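Local coordinates for tyrosine specific protein phosphatase (Trypanosoma cruzi, PDB 4AZ1) that probably removes phosphate from phosphotyrosine residues of proteins, at residues T192-H197 / M274-V279; H88-C93 / T235-Y240; L167-R172 / L206-T211. All coordinates share one frame; numbering follows the deposited sequence.

Overall arrangement
From the N terminus, strand 90-93 comes first, and interaction 2 joins it to helix 232-247, closing a loop of 141 residues. Interaction 3 is nested within that loop: it sets the start of strand 169-177 against helix 203-215, with 33 residues between its segments. Interaction 1 crosses both, since 192-197 lies inside each of their loops while 274-279 lies beyond. The contacts also touch one another. Lys168 O probably accepts a hydrogen bond from Thr192 N, Leu236 packs on Leu206 and Leu210, and Thr235 OG1 probably bonds Gln276 O. Together they tie the mixed sheet, three helices and a loop into one body.

Interaction 1. Residues T192-H197 / M274-V279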
# COMPACT_ATOMS: atom_id res chain seq x y z
N THR A 192 -3.59 -5.88 21.73
CA THR A 192 -4.96 -5.41 21.51
C THR A 192 -5.74 -5.23 22.81
O THR A 192 -6.97 -5.10 22.79
CB THR A 192 -5.77 -6.40 20.63
OG1 THR A 192 -5.80 -7.68 21.27
CG2 THR A 192 -5.16 -6.55 19.26
N GLY A 193 -5.04 -5.22 23.94
CA GLY A 193 -5.71 -5.13 25.23
C GLY A 193 -5.63 -3.75 25.87
O GLY A 193 -5.91 -3.59 27.06
N TRP A 194 -5.23 -2.75 25.09
CA TRP A 194 -5.15 -1.38 25.59
C TRP A 194 -5.81 -0.42 24.58
O TRP A 194 -5.17 0.05 23.64
CB TRP A 194 -3.69 -1.01 25.84
CG TRP A 194 -3.50 0.39 26.34
CD1 TRP A 194 -4.48 1.22 26.82
CD2 TRP A 194 -2.27 1.12 26.41
NE1 TRP A 194 -3.93 2.41 27.20
CE2 TRP A 194 -2.58 2.39 26.95
CE3 TRP A 194 -0.95 0.83 26.08
CZ2 TRP A 194 -1.61 3.36 27.17
CZ3 TRP A 194 0.02 1.81 26.29
CH2 TRP A 194 -0.32 3.05 26.83
N PRO A 195 -7.10 -0.12 24.78
CA PRO A 195 -7.79 0.72 23.79
C PRO A 195 -7.39 2.20 23.95
O PRO A 195 -7.08 2.64 25.06
CB PRO A 195 -9.27 0.54 24.14
CG PRO A 195 -9.25 0.33 25.65
CD PRO A 195 -7.95 -0.43 25.95
N ASP A 196 -7.39 2.95 22.84
CA ASP A 196 -7.20 4.40 22.93
C ASP A 196 -8.20 4.99 23.92
O ASP A 196 -9.32 4.49 24.04
CB ASP A 196 -7.39 5.04 21.56
CG ASP A 196 -6.81 6.44 21.50
OD1 ASP A 196 -6.11 6.85 22.47
OD2 ASP A 196 -7.02 7.10 20.47
N HIS A 197 -7.77 6.02 24.66
CA HIS A 197 -8.58 6.67 25.72
C HIS A 197 -8.76 5.82 26.97
O HIS A 197 -9.47 6.23 27.88
CB HIS A 197 -9.98 7.12 25.23
CG HIS A 197 -9.94 8.12 24.12
ND1 HIS A 197 -10.01 7.77 22.78
CD2 HIS A 197 -9.87 9.47 24.14
CE1 HIS A 197 -9.98 8.85 22.03
NE2 HIS A 197 -9.88 9.90 22.83
N MET A 274 -3.47 12.33 28.97
CA MET A 274 -3.04 12.36 30.36
C MET A 274 -2.87 10.93 30.91
O MET A 274 -1.87 10.62 31.57
CB MET A 274 -4.03 13.17 31.20
CG MET A 274 -3.63 13.35 32.67
SD MET A 274 -4.10 11.92 33.69
CE MET A 274 -5.85 12.26 33.95
N GLU A 275 -3.84 10.07 30.64
CA GLU A 275 -3.79 8.72 31.21
C GLU A 275 -2.67 7.92 30.58
O GLU A 275 -2.18 6.97 31.20
CB GLU A 275 -5.14 7.99 31.08
CG GLU A 275 -5.49 7.59 29.67
CD GLU A 275 -6.11 8.73 28.88
OE1 GLU A 275 -6.20 9.87 29.41
OE2 GLU A 275 -6.50 8.47 27.72
N GLN A 276 -2.22 8.30 29.38
CA GLN A 276 -1.09 7.59 28.78
C GLN A 276 0.21 7.96 29.51
O GLN A 276 1.09 7.13 29.65
CB GLN A 276 -0.99 7.88 27.27
CG GLN A 276 -2.09 7.18 26.44
CD GLN A 276 -2.29 7.85 25.09
OE1 GLN A 276 -1.62 8.84 24.78
NE2 GLN A 276 -3.23 7.32 24.28
N TYR A 277 0.32 9.20 29.97
CA TYR A 277 1.48 9.65 30.74
C TYR A 277 1.45 8.98 32.11
O TYR A 277 2.47 8.52 32.65
CB TYR A 277 1.43 11.19 30.86
CG TYR A 277 2.59 11.80 31.64
CD1 TYR A 277 3.88 11.83 31.10
CD2 TYR A 277 2.38 12.37 32.88
CE1 TYR A 277 4.94 12.41 31.81
CE2 TYR A 277 3.44 12.95 33.60
CZ TYR A 277 4.71 12.97 33.05
OH TYR A 277 5.76 13.55 33.75
N PHE A 278 0.25 8.91 32.68
CA PHE A 278 0.04 8.19 33.93
C PHE A 278 0.53 6.74 33.85
O PHE A 278 1.19 6.26 34.78
CB PHE A 278 -1.44 8.23 34.29
CG PHE A 278 -1.69 8.41 35.74
CD1 PHE A 278 -0.96 7.67 36.68
CD2 PHE A 278 -2.63 9.33 36.19
CE1 PHE A 278 -1.18 7.84 38.05
CE2 PHE A 278 -2.85 9.51 37.56
CZ PHE A 278 -2.13 8.77 38.49
N VAL A 279 0.25 6.05 32.74
CA VAL A 279 0.66 4.65 32.60
C VAL A 279 2.18 4.45 32.81
O VAL A 279 2.60 3.44 33.38
CB VAL A 279 0.16 4.01 31.27
CG1 VAL A 279 0.68 2.56 31.12
CG2 VAL A 279 -1.36 3.99 31.22
O HOH W 1 -3.72 8.11 21.53
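Trp194 supplies the apolar half of this contact. Its indole reaches toward helix 274-288 and ends tip to tip with Val279, CZ2 lying 4.1 Å from Val279 CG2. The same CZ2 meets the chain of Gln276, 3.9 Å from its CG. Trp194 CG is anti to the backbone N (chi1 179°), which starts the side chain toward the helix. The Gln276 amide plane stands nearly perpendicular to the ring, at 87°, and on the polar rim of the indole NE1 is bonded to Gly198 O.

The polar half is mediated by water. Asp196 OD1 accepts from a water at 2.9 Å, and that water accepts in turn from Gln276 NE2, also at 2.9 Å. The planes of carboxylate and amide are nearly parallel, 15° apart. OD1 has more to hold it: a salt bridge from Arg273 NE and a weak bond from His197 N, while OD2 pairs with Lys129. Arg273 also places the amide, because its backbone N bonds Gln276 OE1.

The remaining contact is one of proximity. Glu275 bends at CG, and its OE2 comes within 3.4 Å of His197 CA, next to Asp196 in the loop. OE2 remains 5.5 Å from Asp196 OD1.

Trp194, Pro195 and Asp196 spell the WPD loop of the tyrosine phosphatases, and Gln276 lies in the first turn of the helix just after the Q-loop, whose glutamine is probably Gln272. In this family the WPD loop folds over the active-site cleft. Here Trp194 O takes a hydrogen bond from Arg232, the arginine of the HCxxGxxR signature loop, consistent with a WPD loop docked on the phosphate-binding site.

Interaction 2. Residues H88-C93 / T235-Y240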
# COMPACT_ATOMS: atom_id res chain seq x y z
N HIS A 88 18.42 0.53 22.98
CA HIS A 88 17.56 0.52 21.80
C HIS A 88 17.12 1.91 21.38
O HIS A 88 16.81 2.77 22.22
CB HIS A 88 16.33 -0.38 22.02
CG HIS A 88 16.65 -1.83 22.10
ND1 HIS A 88 16.99 -2.46 23.28
CD2 HIS A 88 16.72 -2.79 21.14
CE1 HIS A 88 17.23 -3.73 23.05
NE2 HIS A 88 17.08 -3.96 21.75
N LYS A 89 17.10 2.12 20.06
CA LYS A 89 16.45 3.27 19.46
C LYS A 89 15.12 2.77 18.93
O LYS A 89 14.91 1.56 18.77
CB LYS A 89 17.26 3.82 18.28
CG LYS A 89 18.67 4.25 18.63
CD LYS A 89 19.23 5.13 17.52
CE LYS A 89 20.68 5.53 17.80
NZ LYS A 89 21.16 6.62 16.89
N PHE A 90 14.22 3.70 18.65
CA PHE A 90 12.88 3.34 18.23
C PHE A 90 12.49 4.15 17.01
O PHE A 90 13.00 5.25 16.80
CB PHE A 90 11.91 3.57 19.38
CG PHE A 90 12.17 2.67 20.55
CD1 PHE A 90 13.08 3.04 21.55
CD2 PHE A 90 11.54 1.43 20.64
CE1 PHE A 90 13.33 2.19 22.62
CE2 PHE A 90 11.79 0.57 21.71
CZ PHE A 90 12.69 0.95 22.71
N VAL A 91 11.60 3.59 16.20
CA VAL A 91 10.92 4.38 15.19
C VAL A 91 9.47 4.51 15.63
O VAL A 91 8.71 3.53 15.61
CB VAL A 91 11.02 3.76 13.79
CG1 VAL A 91 10.25 4.59 12.79
CG2 VAL A 91 12.49 3.67 13.36
N ALA A 92 9.09 5.71 16.06
CA ALA A 92 7.71 5.96 16.44
C ALA A 92 6.99 6.46 15.19
O ALA A 92 7.40 7.46 14.60
CB ALA A 92 7.62 7.00 17.57
N CYS A 93 5.93 5.78 14.77
CA CYS A 93 5.26 6.20 13.54
C CYS A 93 3.79 5.89 13.59
O CYS A 93 3.33 5.20 14.50
CB CYS A 93 5.91 5.52 12.32
SG CYS A 93 5.80 3.71 12.37
N THR A 235 3.84 6.08 25.23
CA THR A 235 3.86 5.44 26.54
C THR A 235 4.80 4.23 26.56
O THR A 235 5.60 4.05 27.50
CB THR A 235 2.46 4.96 26.95
OG1 THR A 235 1.59 6.09 27.12
CG2 THR A 235 2.51 4.15 28.25
N LEU A 236 4.69 3.39 25.54
CA LEU A 236 5.52 2.21 25.47
C LEU A 236 7.01 2.57 25.47
O LEU A 236 7.79 1.98 26.21
CB LEU A 236 5.20 1.40 24.21
CG LEU A 236 6.03 0.11 24.15
CD1 LEU A 236 5.85 -0.65 25.44
CD2 LEU A 236 5.59 -0.76 23.00
N ILE A 237 7.39 3.54 24.63
CA ILE A 237 8.78 3.94 24.52
C ILE A 237 9.22 4.63 25.83
O ILE A 237 10.33 4.40 26.31
CB ILE A 237 9.03 4.83 23.28
CG1 ILE A 237 8.75 4.04 22.00
CG2 ILE A 237 10.47 5.33 23.26
CD1 ILE A 237 8.63 4.89 20.72
N GLY A 238 8.33 5.42 26.42
CA GLY A 238 8.63 6.08 27.68
C GLY A 238 8.83 5.11 28.83
O GLY A 238 9.75 5.26 29.66
N ALA A 239 7.97 4.10 28.89
CA ALA A 239 8.08 3.08 29.93
C ALA A 239 9.39 2.30 29.77
O ALA A 239 10.06 2.01 30.77
CB ALA A 239 6.88 2.12 29.89
N TYR A 240 9.73 1.96 28.53
CA TYR A 240 11.01 1.30 28.26
C TYR A 240 12.15 2.14 28.81
O TYR A 240 13.03 1.64 29.53
CB TYR A 240 11.23 1.09 26.76
CG TYR A 240 12.67 0.70 26.43
CD1 TYR A 240 13.09 -0.62 26.56
CD2 TYR A 240 13.61 1.65 26.01
CE1 TYR A 240 14.42 -1.00 26.28
CE2 TYR A 240 14.93 1.28 25.73
CZ TYR A 240 15.33 -0.04 25.87
OH TYR A 240 16.63 -0.40 25.59
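His88 grips the hydroxyl of Tyr240 twice. Its backbone N donates to Tyr240 OH at 3.3 Å, and its ring adds a straighter bond, ND1 to the same OH at 3.1 Å with an N-H...O angle of 154°. The hydroxyl oxygen lies at the edge of the imidazole, in its plane. On the far side of the ring NE2 bonds Ser216 O, and partners at both nitrogens fix the rotation of the ring.

Beside this polar clamp is the densest packing of the contact. Phe90 turns its edge onto the face of Tyr240 in an edge-to-face pair, the ring planes 68° apart. CZ stands over the tyrosine ring toward its rim, while CE1 approaches Tyr240 CD2 to 3.4 Å. One face of Phe90 is covered by Ile237 CG1, and CG2 of the same isoleucine rests 3.9 Å from Phe90 CD1. His88, Phe90 and Tyr240 thus form an aromatic cluster between sheet and helix.

Toward Ala92 the contact thins out. There the extended Ile237 chain (chi2 166° for CD1) sets CD1 between Phe90 CB (3.8 Å) and Ala92 CB (3.9 Å), Ala92's one contact with the helix segment. All five touching residues are buried; exposure begins at Lys89, whose CB points away from the helix.

Strand 90-93 and helix 235-240 run nearly antiparallel, their axes 10.4 Å apart. The strand sits between 79-82 and 222-225 in the mixed sheet, and helix 203-215 closes over the same layer, with Val213 on Phe90 and Leu210 on Tyr240.

Interaction 3. Residues L167-R172 / L206-T211; sequences LKITRR and LEALLT
Arg171 NH2 meets the helix with both polar and apolar partners: it is hydrogen-bonded to OD1 of Asn212, one residue beyond 206-211, and lies 4.2 Å from Ala208 CB. The methyl sits at the edge of the guanidinium, near its plane. One face of that group is occupied from its own strand, where Ile169 CG2 stands 3.9 Å above the centre. An arginine chain extended from CG to NE carries the group across to the helix, and NH1 adds a long, weak ion pair with Glu164.

Everything else that crosses the contact is hydrocarbon, and it gathers on Ala208. Ile169 CD1 approaches Ala208 CB to 3.9 Å and also touches Leu209 CD2 at 4.1 Å, bridging two consecutive helix residues. Because Ile169 CG1 is anti to the carbonyl carbon and chi2 continues extended at 171°, CD1 is the atom that leads toward the helix. Leu167 CD1 adds a third approach, 4.0 Å from the same alanine methyl.

Where the strand begins, Lys168 and Ile169 both face Glu164 in a G1 beta bulge. From there strand 169-172 runs almost parallel to helix 206-211, at 21°, with the axes 10.8 Å apart. Val189 and Tyr191 of strand 184-191 touch both Ile169 and Leu209 and widen the apolar surface.

Chemically, then, a small patch of aliphatic methyls is bordered by an arginine whose flat group packs on carbon while its N-H groups reach acceptors. The packing itself has little directional demand; the directional links are the Asn212 bond and, at the other end, Leu167 O with Ser205 OG.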
# COMPACT_ATOMS: atom_id res chain seq x y z
N LEU A 167 -2.84 -12.20 27.73
CA LEU A 167 -2.08 -10.97 27.50
C LEU A 167 -2.67 -10.10 26.39
O LEU A 167 -2.32 -8.93 26.27
CB LEU A 167 -0.62 -11.30 27.20
CG LEU A 167 0.12 -12.08 28.29
CD1 LEU A 167 1.59 -12.29 27.95
CD2 LEU A 167 -0.02 -11.35 29.61
N LYS A 168 -3.57 -10.68 25.59
CA LYS A 168 -4.11 -10.02 24.39
C LYS A 168 -2.98 -9.63 23.46
O LYS A 168 -2.94 -8.52 22.94
CB LYS A 168 -4.92 -8.76 24.74
CG LYS A 168 -6.07 -9.00 25.71
CD LYS A 168 -7.13 -9.91 25.10
CE LYS A 168 -8.46 -9.68 25.78
NZ LYS A 168 -8.68 -8.22 26.01
N ILE A 169 -2.04 -10.54 23.26
CA ILE A 169 -0.92 -10.27 22.39
C ILE A 169 -0.92 -11.31 21.28
O ILE A 169 -1.16 -12.50 21.53
CB ILE A 169 0.42 -10.30 23.17
CG1 ILE A 169 0.59 -9.00 23.99
CG2 ILE A 169 1.61 -10.50 22.23
CD1 ILE A 169 1.77 -9.04 24.97
N THR A 170 -0.68 -10.86 20.05
CA THR A 170 -0.50 -11.79 18.93
C THR A 170 0.89 -11.59 18.36
O THR A 170 1.30 -10.44 18.14
CB THR A 170 -1.57 -11.58 17.83
OG1 THR A 170 -2.85 -11.95 18.34
CG2 THR A 170 -1.28 -12.48 16.61
N ARG A 171 1.61 -12.68 18.16
CA ARG A 171 2.94 -12.60 17.56
C ARG A 171 2.92 -13.22 16.18
O ARG A 171 2.52 -14.38 16.02
CB ARG A 171 3.98 -13.31 18.44
CG ARG A 171 4.08 -12.68 19.81
CD ARG A 171 5.31 -13.12 20.62
NE ARG A 171 5.44 -12.22 21.77
CZ ARG A 171 4.94 -12.47 22.98
NH1 ARG A 171 4.32 -13.62 23.24
NH2 ARG A 171 5.09 -11.56 23.94
N ARG A 172 3.34 -12.44 15.19
CA ARG A 172 3.35 -12.88 13.80
C ARG A 172 4.79 -12.89 13.31
O ARG A 172 5.50 -11.88 13.40
CB ARG A 172 2.50 -11.94 12.94
CG ARG A 172 1.04 -11.82 13.41
CD ARG A 172 0.19 -10.94 12.49
NE ARG A 172 -1.21 -10.98 12.88
CZ ARG A 172 -1.82 -10.08 13.66
NH1 ARG A 172 -1.15 -9.04 14.14
NH2 ARG A 172 -3.10 -10.22 13.95
N LEU A 206 2.27 -5.11 28.94
CA LEU A 206 3.31 -4.12 28.67
C LEU A 206 4.69 -4.70 28.99
O LEU A 206 5.62 -4.56 28.20
CB LEU A 206 3.04 -2.86 29.51
CG LEU A 206 3.21 -1.51 28.83
CD1 LEU A 206 2.70 -1.55 27.41
CD2 LEU A 206 2.45 -0.45 29.62
N GLU A 207 4.82 -5.35 30.14
CA GLU A 207 6.09 -6.01 30.49
C GLU A 207 6.52 -7.04 29.44
O GLU A 207 7.71 -7.16 29.12
CB GLU A 207 5.99 -6.67 31.87
CG GLU A 207 6.14 -5.70 33.06
CD GLU A 207 7.59 -5.22 33.28
OE1 GLU A 207 8.47 -5.56 32.47
OE2 GLU A 207 7.83 -4.49 34.28
N ALA A 208 5.55 -7.76 28.88
CA ALA A 208 5.84 -8.78 27.88
C ALA A 208 6.34 -8.10 26.60
O ALA A 208 7.31 -8.56 25.98
CB ALA A 208 4.59 -9.60 27.59
N LEU A 209 5.70 -7.01 26.22
CA LEU A 209 6.16 -6.22 25.08
C LEU A 209 7.60 -5.74 25.28
O LEU A 209 8.42 -5.83 24.36
CB LEU A 209 5.25 -5.02 24.84
CG LEU A 209 3.85 -5.25 24.28
CD1 LEU A 209 3.22 -3.91 23.97
CD2 LEU A 209 3.89 -6.12 23.03
N LEU A 210 7.91 -5.25 26.48
CA LEU A 210 9.24 -4.73 26.75
C LEU A 210 10.28 -5.85 26.74
O LEU A 210 11.44 -5.63 26.39
CB LEU A 210 9.27 -3.95 28.07
CG LEU A 210 8.35 -2.72 28.06
CD1 LEU A 210 8.32 -2.09 29.43
CD2 LEU A 210 8.83 -1.72 27.03
N THR A 211 9.86 -7.05 27.13
CA THR A 211 10.73 -8.22 27.04
C THR A 211 11.10 -8.48 25.59
O THR A 211 12.26 -8.73 25.28
CB THR A 211 10.08 -9.46 27.68
OG1 THR A 211 10.06 -9.29 29.10
CG2 THR A 211 10.86 -10.72 27.33